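Local coordinates for ribulose-bisphosphate carboxylase (Alicyclobacillus acidocaldarius subsp. acidocaldarius, PDB 4NAS), which belongs to the RuBisCO large-chain family, with an N-terminal alpha/beta domain joined to a TIM-barrel catalytic domain that carries a carboxylated lysine and calcium, at residues V14-R20 with E107-L113; L26-E31 with V60-V65; I282-I286 with R318-H322. All blocks are in the same frame, centred on the assembly; numbering follows the deposited sequence.

Contact 1. Residues V14-R20 with E107-L113; sequences VATYRLR and EIRLERL
On the buried face of this antiparallel strand pair, Tyr-17, Leu-19 and Ala-15 pack against Ile-108, Leu-110 and Leu-113. Methyl CD1 of Leu-110 slants against the Tyr-17 ring, 3.7 Å from CE1, and also reaches CB of Ala-15. Leu-113 CD2 touches the same CB of Ala-15, at 3.7 Å. Leu-19 and Ile-108 run alongside each other, CD2 of the leucine 3.7 Å from CD1 of the isoleucine; the extended Ile-108 chain (chi1 -176°) carries that methyl there. The main chains pair closely, Arg-18 N meeting Arg-109 O at 2.9 Å. Opposite Thr-16, Glu-111 and Arg-112 form a classic beta bulge, which shifts the register by one: Thr-16 O takes a good bond from Glu-111 N (2.9 Å) and a weak one from Arg-112 N.

The other face is polar and looser. Arg-18 stretches out, and its NH1 reaches OE2 of Glu-107 at 3.3 Å in a salt bridge. The oxygen lies in the guanidinium plane and uses its anti lone pair, the two flat groups being nearly coplanar. Arg-109 NH1 bonds Glu-111 OE2 (2.9 Å) along its own strand, whereas Arg-112 runs out into solvent. A water lies within hydrogen-bonding distance of Arg-20 O and Glu-107 O.

Both strands belong to the mixed sheet of the N-terminal domain. Strand 73-83 flanks 12-22 and receives the Thr-16 hydroxyl at Asp-79, while helices 91-99 and 26-36 cover the apolar face, where Tyr-17 OH bonds Val-98 O.

Contact 2. Residues L26-E31 with V60-V65; sequences LEARAE and VEGIRV
With CG1 anti to its carbonyl carbon (chi1 -55°) and the chain beyond it extended, Ile-63 sends CD1 up from the strand to the helix, while its other branch, CG2, is turned to the Leu-26 side. Val-60 has CG1 anti to its backbone N (chi1 175°), which leaves CG2 anti to the carbonyl carbon and beneath Ala-30. Ala-30 receives both: its CB sits 3.6 Å from Val-60 CG2 and 4.0 Å from Ile-63 CD1. The same valine methyl presses on the backbone, 3.4 Å from Ala-30 O. Leu-26, one turn earlier, uses a single methyl, CD1, to touch CG2 of Ile-63 and CG2 of Val-65, each at 4.1 Å; it meets the valine at about a right angle and the isoleucine at a slant.

This is a helix lying on a beta-sheet, here in the alpha/beta N-terminal domain of the RuBisCO large-chain family. Helix 26-31 runs roughly antiparallel to strand 60-65, part of an outermost strand of the sheet within the chain, at an angle of 151° with the axes 9.6 Å apart.

Toward solvent the apolar patch gives way to glutamates. Glu-27, bent at chi2, folds back so that OE1, the carboxylate atom nearest the methyl, comes 3.2 Å from Ile-63 CD1. Glu-31 bends likewise and brings OE2 near Val-60 CG2. Leu-26 continues inward onto Val-74 and Ala-76 of the adjoining strand 73-83, and Leu-19 of 12-22 beyond it. On the reverse face of the strand, Arg-64 forms salt bridges with Glu-77 and Asp-79.

Contact 3. Residues I282-I286 with R318-H322; sequences IAADI and RLLQH
The first turn of helix 284-295 abuts the C-terminal half of helix 313-324, and the backbones come close where Asp-285 CA lies 4.2 Å from Leu-319 CA. Ala-283 occupies the N-cap position of the first helix, and its O accepts a bond from Ile-286 N. Asp-285 fits against the second helix: its CB is 3.5 Å from Leu-319 N and 4.0 Å from Leu-319 CB. With CG held between the backbone N and carbonyl carbon (chi1 61°), its carboxylate turns over CB of Arg-318 and on to His-322. There OD2 takes a hydrogen bond from His-322 NE2 at 3.0 Å, bent to 138° at the hydrogen. The donor approaches on the anti side, slightly out of the carboxylate plane, yet ring and carboxylate are nearly coplanar. Ring atom CD2 also lies 3.2 Å from Asp-285 O. Arg-318 NH1 donates to a water, and its guanidinium also forms a salt bridge with Glu-314. Both helices belong to the TIM-barrel catalytic domain. The buried carboxylate would probably favour a protonated imidazole, and the bond to NE2 restrains rotation of the ring.

Contacts 1 and 2 share the N-terminal domain and its mixed sheet: contact 1 pairs two of its inner strands, whereas contact 2 lays a helix over an outermost strand. They adjoin where Thr-16 CG2 packs on the Arg-64 guanidinium. Both are partly buried, contact 2 the more peripheral, edged by exposed Glu-27, Glu-31 and Val-65. Contact 3, the most buried, joins two helices of the TIM-barrel domain, yet touches contact 1, since Ala-283 N probably hydrogen-bonds Leu-110 O between strand 108-114 and the N-cap of helix 284-295. Chemistry follows place: backbone bonds, with one apolar and one charged face, in contact 1; methyl packing fringed by glutamates in contact 2; a buried aspartate-histidine bond in contact 3.

Contact 1. Residues V14-R20 with E107-L113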
loop_
_atom_site.group_PDB
_atom_site.type_symbol
_atom_site.label_atom_id
_atom_site.label_comp_id
_atom_site.label_asym_id
_atom_site.label_seq_id
_atom_site.Cartn_x
_atom_site.Cartn_y
_atom_site.Cartn_z
ATOM N N VAL B 14 4.804 16.740 -11.649
ATOM C CA VAL B 14 6.260 16.762 -11.552
ATOM C C VAL B 14 6.692 16.112 -10.238
ATOM O O VAL B 14 6.400 16.618 -9.137
ATOM C CB VAL B 14 6.837 18.186 -11.662
ATOM C CG1 VAL B 14 8.346 18.138 -11.629
ATOM C CG2 VAL B 14 6.353 18.851 -12.964
ATOM N N ALA B 15 7.367 14.979 -10.368
ATOM C CA ALA B 15 7.878 14.246 -9.223
ATOM C C ALA B 15 9.374 14.491 -9.039
ATOM O O ALA B 15 10.131 14.524 -10.005
ATOM C CB ALA B 15 7.606 12.760 -9.391
ATOM N N THR B 16 9.776 14.669 -7.785
ATOM C CA THR B 16 11.167 14.811 -7.402
ATOM C C THR B 16 11.581 13.563 -6.666
ATOM O O THR B 16 10.928 13.191 -5.678
ATOM C CB THR B 16 11.353 15.993 -6.444
ATOM O OG1 THR B 16 10.939 17.200 -7.085
ATOM C CG2 THR B 16 12.817 16.123 -6.012
ATOM N N TYR B 17 12.647 12.919 -7.152
ATOM C CA TYR B 17 13.213 11.721 -6.528
ATOM C C TYR B 17 14.583 12.023 -5.949
ATOM O O TYR B 17 15.336 12.805 -6.519
ATOM C CB TYR B 17 13.362 10.580 -7.552
ATOM C CG TYR B 17 12.086 10.296 -8.286
ATOM C CD1 TYR B 17 11.139 9.401 -7.759
ATOM C CD2 TYR B 17 11.800 10.934 -9.482
ATOM C CE1 TYR B 17 9.961 9.159 -8.422
ATOM C CE2 TYR B 17 10.621 10.690 -10.159
ATOM C CZ TYR B 17 9.710 9.809 -9.633
ATOM O OH TYR B 17 8.538 9.558 -10.305
ATOM N N ARG B 18 14.878 11.417 -4.804
ATOM C CA ARG B 18 16.225 11.401 -4.244
ATOM C C ARG B 18 16.779 10.006 -4.496
ATOM O O ARG B 18 16.151 9.009 -4.114
ATOM C CB ARG B 18 16.181 11.624 -2.719
ATOM C CG ARG B 18 17.573 11.553 -2.048
ATOM C CD ARG B 18 17.481 11.142 -0.572
ATOM N NE ARG B 18 18.783 11.150 0.100
ATOM C CZ ARG B 18 19.607 10.104 0.187
ATOM N NH1 ARG B 18 19.288 8.941 -0.365
ATOM N NH2 ARG B 18 20.760 10.222 0.827
ATOM N N LEU B 19 17.954 9.917 -5.103
ATOM C CA LEU B 19 18.523 8.608 -5.440
ATOM C C LEU B 19 20.046 8.617 -5.402
ATOM O O LEU B 19 20.677 9.680 -5.493
ATOM C CB LEU B 19 18.037 8.149 -6.815
ATOM C CG LEU B 19 18.235 9.102 -8.005
ATOM C CD1 LEU B 19 19.602 8.959 -8.651
ATOM C CD2 LEU B 19 17.150 8.918 -9.053
ATOM N N ARG B 20 20.627 7.424 -5.272
ATOM C CA ARG B 20 22.078 7.257 -5.318
ATOM C C ARG B 20 22.468 6.553 -6.617
ATOM O O ARG B 20 21.827 5.584 -7.015
ATOM C CB ARG B 20 22.557 6.452 -4.107
ATOM C CG ARG B 20 24.038 6.146 -4.109
ATOM C CD ARG B 20 24.461 5.463 -2.822
ATOM N NE ARG B 20 25.891 5.163 -2.826
ATOM C CZ ARG B 20 26.698 5.303 -1.775
ATOM N NH1 ARG B 20 26.223 5.754 -0.622
ATOM N NH2 ARG B 20 27.990 5.005 -1.882
ATOM N N GLU B 107 18.318 2.253 -4.506
ATOM C CA GLU B 107 18.171 3.361 -3.560
ATOM C C GLU B 107 17.541 4.588 -4.202
ATOM O O GLU B 107 18.226 5.386 -4.823
ATOM C CB GLU B 107 19.521 3.727 -2.949
ATOM C CG GLU B 107 19.420 4.823 -1.903
ATOM C CD GLU B 107 20.704 5.006 -1.135
ATOM O OE1 GLU B 107 21.563 4.097 -1.202
ATOM O OE2 GLU B 107 20.847 6.066 -0.477
ATOM N N ILE B 108 16.228 4.740 -4.051
ATOM C CA ILE B 108 15.514 5.863 -4.653
ATOM C C ILE B 108 14.283 6.126 -3.789
ATOM O O ILE B 108 13.719 5.186 -3.251
ATOM C CB ILE B 108 15.061 5.541 -6.103
ATOM C CG1 ILE B 108 14.407 6.756 -6.745
ATOM C CG2 ILE B 108 14.112 4.291 -6.166
ATOM C CD1 ILE B 108 14.317 6.628 -8.268
ATOM N N ARG B 109 13.893 7.386 -3.656
ATOM C CA ARG B 109 12.784 7.760 -2.778
ATOM C C ARG B 109 12.009 8.917 -3.369
ATOM O O ARG B 109 12.601 9.922 -3.798
ATOM C CB ARG B 109 13.353 8.141 -1.400
ATOM C CG ARG B 109 12.361 8.572 -0.342
ATOM C CD ARG B 109 13.123 8.933 0.956
ATOM N NE ARG B 109 12.334 8.677 2.158
ATOM C CZ ARG B 109 11.765 9.614 2.898
ATOM N NH1 ARG B 109 11.887 10.893 2.575
ATOM N NH2 ARG B 109 11.066 9.265 3.966
ATOM N N LEU B 110 10.684 8.801 -3.377
ATOM C CA LEU B 110 9.825 9.884 -3.861
ATOM C C LEU B 110 9.639 10.971 -2.794
ATOM O O LEU B 110 9.085 10.709 -1.704
ATOM C CB LEU B 110 8.471 9.310 -4.308
ATOM C CG LEU B 110 7.414 10.315 -4.778
ATOM C CD1 LEU B 110 7.864 11.042 -6.048
ATOM C CD2 LEU B 110 6.118 9.544 -5.034
ATOM N N GLU B 111 10.095 12.181 -3.122
ATOM C CA GLU B 111 10.240 13.287 -2.175
ATOM C C GLU B 111 9.157 14.339 -2.335
ATOM O O GLU B 111 8.765 15.008 -1.373
ATOM C CB GLU B 111 11.584 13.992 -2.408
ATOM C CG GLU B 111 12.819 13.158 -2.095
ATOM C CD GLU B 111 13.122 13.116 -0.614
ATOM O OE1 GLU B 111 14.076 13.802 -0.185
ATOM O OE2 GLU B 111 12.399 12.410 0.119
ATOM N N ARG B 112 8.709 14.527 -3.568
ATOM C CA ARG B 112 7.765 15.595 -3.854
ATOM C C ARG B 112 6.896 15.267 -5.062
ATOM O O ARG B 112 7.361 14.671 -6.056
ATOM C CB ARG B 112 8.493 16.929 -4.068
ATOM C CG ARG B 112 7.537 18.119 -4.268
ATOM C CD ARG B 112 8.257 19.438 -4.574
ATOM N NE ARG B 112 7.314 20.558 -4.538
ATOM C CZ ARG B 112 7.628 21.819 -4.811
ATOM N NH1 ARG B 112 8.862 22.130 -5.165
ATOM N NH2 ARG B 112 6.701 22.769 -4.742
ATOM N N LEU B 113 5.622 15.633 -4.950
ATOM C CA LEU B 113 4.700 15.578 -6.080
ATOM C C LEU B 113 4.074 16.939 -6.289
ATOM O O LEU B 113 3.349 17.452 -5.425
ATOM C CB LEU B 113 3.597 14.555 -5.834
ATOM C CG LEU B 113 3.999 13.088 -5.928
ATOM C CD1 LEU B 113 2.797 12.223 -5.509
ATOM C CD2 LEU B 113 4.487 12.684 -7.325
HETATM O O HOH W 1 19.105 4.168 -7.313
#

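Contact 2. Residues L26-E31 with V60-V65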
loop_
_atom_site.group_PDB
_atom_site.type_symbol
_atom_site.label_atom_id
_atom_site.label_comp_id
_atom_site.label_asym_id
_atom_site.label_seq_id
_atom_site.Cartn_x
_atom_site.Cartn_y
_atom_site.Cartn_z
ATOM N N LEU B 26 23.427 9.514 -14.696
ATOM C CA LEU B 26 22.258 10.276 -14.271
ATOM C C LEU B 26 21.407 10.779 -15.440
ATOM O O LEU B 26 20.177 10.656 -15.430
ATOM C CB LEU B 26 22.685 11.452 -13.395
ATOM C CG LEU B 26 23.015 11.146 -11.938
ATOM C CD1 LEU B 26 23.414 12.420 -11.216
ATOM C CD2 LEU B 26 21.836 10.480 -11.237
ATOM N N GLU B 27 22.072 11.339 -16.441
ATOM C CA GLU B 27 21.386 11.944 -17.577
ATOM C C GLU B 27 20.612 10.901 -18.389
ATOM O O GLU B 27 19.445 11.104 -18.711
ATOM C CB GLU B 27 22.391 12.680 -18.460
ATOM C CG GLU B 27 21.927 14.064 -18.908
ATOM C CD GLU B 27 21.990 15.112 -17.801
ATOM O OE1 GLU B 27 21.024 15.891 -17.669
ATOM O OE2 GLU B 27 23.011 15.170 -17.076
ATOM N N ALA B 28 21.256 9.778 -18.700
ATOM C CA ALA B 28 20.583 8.680 -19.393
ATOM C C ALA B 28 19.475 8.049 -18.535
ATOM O O ALA B 28 18.383 7.766 -19.026
ATOM C CB ALA B 28 21.586 7.622 -19.823
ATOM N N ARG B 29 19.758 7.822 -17.256
ATOM C CA ARG B 29 18.767 7.209 -16.386
ATOM C C ARG B 29 17.512 8.071 -16.308
ATOM O O ARG B 29 16.403 7.555 -16.414
ATOM C CB ARG B 29 19.331 6.950 -14.990
ATOM C CG ARG B 29 18.345 6.250 -14.083
ATOM C CD ARG B 29 18.954 5.858 -12.764
ATOM N NE ARG B 29 17.928 5.402 -11.837
ATOM C CZ ARG B 29 18.162 4.963 -10.605
ATOM N NH1 ARG B 29 19.405 4.899 -10.141
ATOM N NH2 ARG B 29 17.146 4.577 -9.835
ATOM N N ALA B 30 17.691 9.387 -16.171
ATOM C CA ALA B 30 16.557 10.310 -16.153
ATOM C C ALA B 30 15.750 10.294 -17.461
ATOM O O ALA B 30 14.516 10.278 -17.428
ATOM C CB ALA B 30 17.014 11.740 -15.796
ATOM N N GLU B 31 16.442 10.305 -18.599
ATOM C CA GLU B 31 15.774 10.248 -19.904
ATOM C C GLU B 31 14.981 8.943 -20.079
ATOM O O GLU B 31 13.866 8.939 -20.607
ATOM C CB GLU B 31 16.800 10.417 -21.040
ATOM C CG GLU B 31 16.197 10.758 -22.400
ATOM C CD GLU B 31 15.678 12.192 -22.490
ATOM O OE1 GLU B 31 14.898 12.479 -23.426
ATOM O OE2 GLU B 31 16.052 13.033 -21.640
ATOM N N VAL B 60 12.458 15.373 -18.600
ATOM C CA VAL B 60 13.322 15.588 -17.455
ATOM C C VAL B 60 13.341 17.085 -17.156
ATOM O O VAL B 60 13.732 17.889 -18.003
ATOM C CB VAL B 60 14.753 15.087 -17.713
ATOM C CG1 VAL B 60 15.634 15.440 -16.546
ATOM C CG2 VAL B 60 14.761 13.578 -17.950
ATOM N N GLU B 61 12.898 17.463 -15.960
ATOM C CA GLU B 61 12.785 18.884 -15.611
ATOM C C GLU B 61 14.019 19.417 -14.893
ATOM O O GLU B 61 14.333 20.607 -14.982
ATOM C CB GLU B 61 11.528 19.150 -14.778
ATOM C CG GLU B 61 10.225 18.848 -15.508
ATOM C CD GLU B 61 9.820 19.942 -16.480
ATOM O OE1 GLU B 61 9.006 20.807 -16.086
ATOM O OE2 GLU B 61 10.304 19.933 -17.634
ATOM N N GLY B 62 14.720 18.540 -14.183
ATOM C CA GLY B 62 15.936 18.942 -13.497
ATOM C C GLY B 62 16.718 17.793 -12.893
ATOM O O GLY B 62 16.153 16.778 -12.480
ATOM N N ILE B 63 18.037 17.957 -12.871
ATOM C CA ILE B 63 18.944 17.019 -12.215
ATOM C C ILE B 63 19.867 17.803 -11.291
ATOM O O ILE B 63 20.557 18.707 -11.739
ATOM C CB ILE B 63 19.826 16.279 -13.230
ATOM C CG1 ILE B 63 18.968 15.571 -14.287
ATOM C CG2 ILE B 63 20.755 15.306 -12.513
ATOM C CD1 ILE B 63 19.720 14.564 -15.093
ATOM N N ARG B 64 19.876 17.454 -10.009
ATOM C CA ARG B 64 20.658 18.178 -9.014
ATOM C C ARG B 64 21.508 17.222 -8.181
ATOM O O ARG B 64 20.987 16.413 -7.421
ATOM C CB ARG B 64 19.742 18.984 -8.088
ATOM C CG ARG B 64 18.894 20.045 -8.781
ATOM C CD ARG B 64 17.983 20.752 -7.790
ATOM N NE ARG B 64 16.944 19.875 -7.244
ATOM C CZ ARG B 64 15.803 19.607 -7.871
ATOM N NH1 ARG B 64 15.562 20.144 -9.064
ATOM N NH2 ARG B 64 14.903 18.808 -7.315
ATOM N N VAL B 65 22.823 17.332 -8.316
ATOM C CA VAL B 65 23.731 16.535 -7.509
ATOM C C VAL B 65 23.783 17.109 -6.094
ATOM O O VAL B 65 24.072 18.291 -5.909
ATOM C CB VAL B 65 25.139 16.533 -8.122
ATOM C CG1 VAL B 65 26.166 16.119 -7.096
ATOM C CG2 VAL B 65 25.188 15.626 -9.338
#

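Contact 3. Residues I282-I286 with R318-H322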
loop_
_atom_site.group_PDB
_atom_site.type_symbol
_atom_site.label_atom_id
_atom_site.label_comp_id
_atom_site.label_asym_id
_atom_site.label_seq_id
_atom_site.Cartn_x
_atom_site.Cartn_y
_atom_site.Cartn_z
ATOM N N ILE B 282 8.498 6.576 0.127
ATOM C CA ILE B 282 7.803 7.810 -0.181
ATOM C C ILE B 282 7.790 8.675 1.071
ATOM O O ILE B 282 7.498 8.162 2.145
ATOM C CB ILE B 282 6.335 7.506 -0.546
ATOM C CG1 ILE B 282 6.252 6.503 -1.692
ATOM C CG2 ILE B 282 5.600 8.773 -0.921
ATOM C CD1 ILE B 282 4.849 6.070 -1.986
ATOM N N ALA B 283 8.081 9.973 0.940
ATOM C CA ALA B 283 8.102 10.895 2.087
ATOM C C ALA B 283 6.813 10.892 2.914
ATOM O O ALA B 283 5.704 10.827 2.372
ATOM C CB ALA B 283 8.417 12.311 1.632
ATOM N N ALA B 284 6.958 11.012 4.226
ATOM C CA ALA B 284 5.794 10.971 5.097
ATOM C C ALA B 284 4.783 12.066 4.819
ATOM O O ALA B 284 3.605 11.839 4.986
ATOM C CB ALA B 284 6.192 10.973 6.557
ATOM N N ASP B 285 5.212 13.244 4.366
ATOM C CA ASP B 285 4.237 14.302 4.134
ATOM C C ASP B 285 3.323 13.992 2.947
ATOM O O ASP B 285 2.200 14.510 2.847
ATOM C CB ASP B 285 4.911 15.663 3.963
ATOM C CG ASP B 285 5.846 15.687 2.782
ATOM O OD1 ASP B 285 6.856 14.951 2.830
ATOM O OD2 ASP B 285 5.568 16.420 1.813
ATOM N N ILE B 286 3.807 13.161 2.032
ATOM C CA ILE B 286 3.008 12.783 0.884
ATOM C C ILE B 286 2.019 11.724 1.364
ATOM O O ILE B 286 0.817 11.839 1.148
ATOM C CB ILE B 286 3.891 12.239 -0.273
ATOM C CG1 ILE B 286 4.799 13.342 -0.828
ATOM C CG2 ILE B 286 3.023 11.566 -1.398
ATOM C CD1 ILE B 286 5.875 12.803 -1.810
ATOM N N ARG B 318 5.772 20.206 6.203
ATOM C CA ARG B 318 5.214 19.989 4.861
ATOM C C ARG B 318 3.868 19.275 4.920
ATOM O O ARG B 318 2.965 19.527 4.100
ATOM C CB ARG B 318 6.167 19.148 4.017
ATOM C CG ARG B 318 7.417 19.903 3.588
ATOM C CD ARG B 318 8.350 18.995 2.740
ATOM N NE ARG B 318 9.575 19.714 2.389
ATOM C CZ ARG B 318 10.735 19.136 2.078
ATOM N NH1 ARG B 318 10.856 17.814 2.064
ATOM N NH2 ARG B 318 11.787 19.887 1.787
ATOM N N LEU B 319 3.776 18.352 5.871
ATOM C CA LEU B 319 2.547 17.616 6.144
ATOM C C LEU B 319 1.434 18.585 6.475
ATOM O O LEU B 319 0.380 18.549 5.837
ATOM C CB LEU B 319 2.754 16.562 7.249
ATOM C CG LEU B 319 1.664 15.471 7.345
ATOM C CD1 LEU B 319 2.165 14.233 8.050
ATOM C CD2 LEU B 319 0.385 15.979 8.018
ATOM N N LEU B 320 1.658 19.450 7.475
ATOM C CA LEU B 320 0.634 20.406 7.884
ATOM C C LEU B 320 0.220 21.314 6.727
ATOM O O LEU B 320 -0.972 21.575 6.510
ATOM C CB LEU B 320 1.097 21.252 9.080
ATOM C CG LEU B 320 -0.019 22.148 9.655
ATOM C CD1 LEU B 320 -1.157 21.304 10.215
ATOM C CD2 LEU B 320 0.506 23.102 10.731
ATOM N N GLN B 321 1.203 21.804 5.987
ATOM C CA GLN B 321 0.911 22.652 4.852
ATOM C C GLN B 321 0.065 21.885 3.802
ATOM O O GLN B 321 -0.783 22.473 3.131
ATOM C CB GLN B 321 2.209 23.198 4.254
ATOM C CG GLN B 321 2.002 24.299 3.230
ATOM C CD GLN B 321 1.354 25.549 3.820
ATOM O OE1 GLN B 321 1.336 25.746 5.041
ATOM N NE2 GLN B 321 0.817 26.397 2.952
ATOM N N HIS B 322 0.277 20.579 3.672
ATOM C CA HIS B 322 -0.567 19.805 2.751
ATOM C C HIS B 322 -2.019 19.794 3.223
ATOM O O HIS B 322 -2.952 19.934 2.431
ATOM C CB HIS B 322 -0.081 18.363 2.593
ATOM C CG HIS B 322 1.115 18.209 1.711
ATOM N ND1 HIS B 322 1.193 18.763 0.451
ATOM C CD2 HIS B 322 2.269 17.528 1.895
ATOM C CE1 HIS B 322 2.360 18.458 -0.088
ATOM N NE2 HIS B 322 3.025 17.698 0.765
HETATM O O HOH W 2 8.909 15.601 1.490
#